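Local structure of putative cytoplasmic protein (Salmonella enterica subsp. enterica serovar Typhimurium, 4J32) at the interface of chains A and B. The protein acts as a type VI secretion amidase effector, an NlpC/P60 papain-like cysteine peptidase that hydrolyses peptidoglycan and is inhibited by the immunity protein Tai4. Residues are numbered along the deposited sequence; one frame, centred on the assembly and turned at random. Chains: chain A, Putative cytoplasmic protein; chain B, Putative periplasmic protein.

The interface of chains A and B. Residues chain A 54-55, 134-136, 155; chain B 71-73, 77.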
loop_
_atom_site.group_PDB
_atom_site.type_symbol
_atom_site.label_atom_id
_atom_site.label_comp_id
_atom_site.label_asym_id
_atom_site.label_seq_id
_atom_site.Cartn_x
_atom_site.Cartn_y
_atom_site.Cartn_z
ATOM N N GLN A 54 0.754 -14.600 -11.432
ATOM C CA GLN A 54 2.093 -14.750 -10.859
ATOM C C GLN A 54 2.385 -16.194 -10.438
ATOM O O GLN A 54 3.554 -16.566 -10.268
ATOM C CB GLN A 54 2.250 -13.813 -9.638
ATOM C CG GLN A 54 2.156 -12.327 -9.983
ATOM C CD GLN A 54 3.391 -11.830 -10.755
ATOM O OE1 GLN A 54 4.377 -11.445 -10.165
ATOM N NE2 GLN A 54 3.339 -11.894 -12.079
ATOM N N ASN A 55 1.332 -16.982 -10.233
ATOM C CA ASN A 55 1.483 -18.402 -9.858
ATOM C C ASN A 55 1.369 -19.274 -11.113
ATOM O O ASN A 55 0.274 -19.465 -11.644
ATOM C CB ASN A 55 0.449 -18.844 -8.814
ATOM C CG ASN A 55 0.720 -20.271 -8.299
ATOM O OD1 ASN A 55 1.630 -20.956 -8.796
ATOM N ND2 ASN A 55 -0.044 -20.707 -7.300
ATOM N N SER A 134 -0.122 -18.417 1.846
ATOM C CA SER A 134 -0.969 -17.245 1.881
ATOM C C SER A 134 -1.632 -16.963 0.537
ATOM O O SER A 134 -2.460 -16.048 0.454
ATOM C CB SER A 134 -0.134 -16.049 2.307
ATOM O OG SER A 134 0.232 -16.187 3.673
ATOM N N ASN A 135 -1.264 -17.712 -0.493
ATOM C CA ASN A 135 -1.750 -17.449 -1.853
ATOM C C ASN A 135 -2.529 -18.620 -2.461
ATOM O O ASN A 135 -2.979 -18.525 -3.605
ATOM C CB ASN A 135 -0.566 -17.093 -2.773
ATOM C CG ASN A 135 0.331 -18.311 -3.035
ATOM O OD1 ASN A 135 0.731 -19.008 -2.088
ATOM N ND2 ASN A 135 0.602 -18.595 -4.300
ATOM N N ALA A 136 -2.658 -19.721 -1.716
ATOM C CA ALA A 136 -3.223 -20.957 -2.272
ATOM C C ALA A 136 -3.490 -21.978 -1.176
ATOM O O ALA A 136 -2.914 -21.903 -0.094
ATOM C CB ALA A 136 -2.291 -21.561 -3.343
ATOM N N LEU A 155 10.282 -24.004 -2.943
ATOM C CA LEU A 155 10.990 -23.140 -1.993
ATOM C C LEU A 155 11.460 -23.841 -0.716
ATOM O O LEU A 155 12.558 -23.566 -0.225
ATOM C CB LEU A 155 10.118 -21.919 -1.651
ATOM C CG LEU A 155 9.683 -21.011 -2.819
ATOM C CD1 LEU A 155 8.256 -20.489 -2.631
ATOM C CD2 LEU A 155 10.668 -19.860 -3.046
ATOM N N GLY B 71 4.254 -18.425 0.756
ATOM C CA GLY B 71 3.366 -18.889 -0.290
ATOM C C GLY B 71 4.074 -19.806 -1.255
ATOM O O GLY B 71 5.258 -20.114 -1.084
ATOM N N SER B 72 3.351 -20.261 -2.271
ATOM C CA SER B 72 3.921 -21.173 -3.282
ATOM C C SER B 72 4.627 -20.413 -4.406
ATOM O O SER B 72 5.087 -21.011 -5.391
ATOM C CB SER B 72 2.836 -22.069 -3.868
ATOM O OG SER B 72 1.853 -21.278 -4.510
ATOM N N ILE B 73 4.662 -19.095 -4.269
ATOM C CA ILE B 73 5.444 -18.219 -5.136
ATOM C C ILE B 73 6.416 -17.412 -4.258
ATOM O O ILE B 73 6.170 -17.226 -3.059
ATOM C CB ILE B 73 4.540 -17.282 -5.989
ATOM C CG1 ILE B 73 3.648 -16.414 -5.099
ATOM C CG2 ILE B 73 3.697 -18.109 -6.980
ATOM C CD1 ILE B 73 2.960 -15.252 -5.874
ATOM N N PHE B 77 5.307 -11.230 0.857
ATOM C CA PHE B 77 3.912 -10.753 1.038
ATOM C C PHE B 77 3.763 -9.579 2.050
ATOM O O PHE B 77 2.823 -9.551 2.858
ATOM C CB PHE B 77 3.004 -11.941 1.408
ATOM C CG PHE B 77 2.911 -12.983 0.316
ATOM C CD1 PHE B 77 2.086 -12.773 -0.794
ATOM C CD2 PHE B 77 3.637 -14.173 0.402
ATOM C CE1 PHE B 77 1.993 -13.748 -1.806
ATOM C CE2 PHE B 77 3.544 -15.151 -0.616
ATOM C CZ PHE B 77 2.722 -14.923 -1.716
HETATM O O HOH W 1 0.479 -23.437 -5.638
HETATM O O HOH W 2 3.858 -22.093 -7.633
#
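A:Asn135 meets B:Ser72 with both ends of its carboxamide. OD1 accepts the backbone N-H of B:Ser72 at 2.9 Å, the donor arriving bent from the C=O direction (119°) and tilted from the carbonyl plane. From the same amide, ND2 donates to the hydroxyl OG of B:Ser72 at 3.0 Å, close to the amide plane. The two bonds fix how the carboxamide is turned. B:Ser72 offers both groups to one amide because OG lies between its own N and carbonyl carbon (chi1 61°).

Water extends this polar grip to A:Asn55. Water 1 links its ND2 to OG of B:Ser72, which lies 2.8 Å from that water; water 2 lies 2.8 Å from both OD1 of A:Asn55 and the carbonyl O of B:Ser72. Both ends of a second amide thus read the same serine, indirectly.

Apolar packing falls mainly to B:Ile73. Its methyl CG2 rests 3.6 Å from CA of A:Asn55, while CD1 reaches towards CB of A:Gln54. The ring of B:Phe77 points its CZ tip at CB of A:Asn135, 4.1 Å away, from the same face of the carboxamide as B:Ile73. The side chain of A:Leu155, poorly ordered, lies near B:Gly71.

The B loop between helices 51-65 and 78-86 thereby inserts between A segments leading into helix 57-67 and strand 138-143, which in this family carry the catalytic cysteine and histidine; the immunity protein probably blocks substrate entry this way.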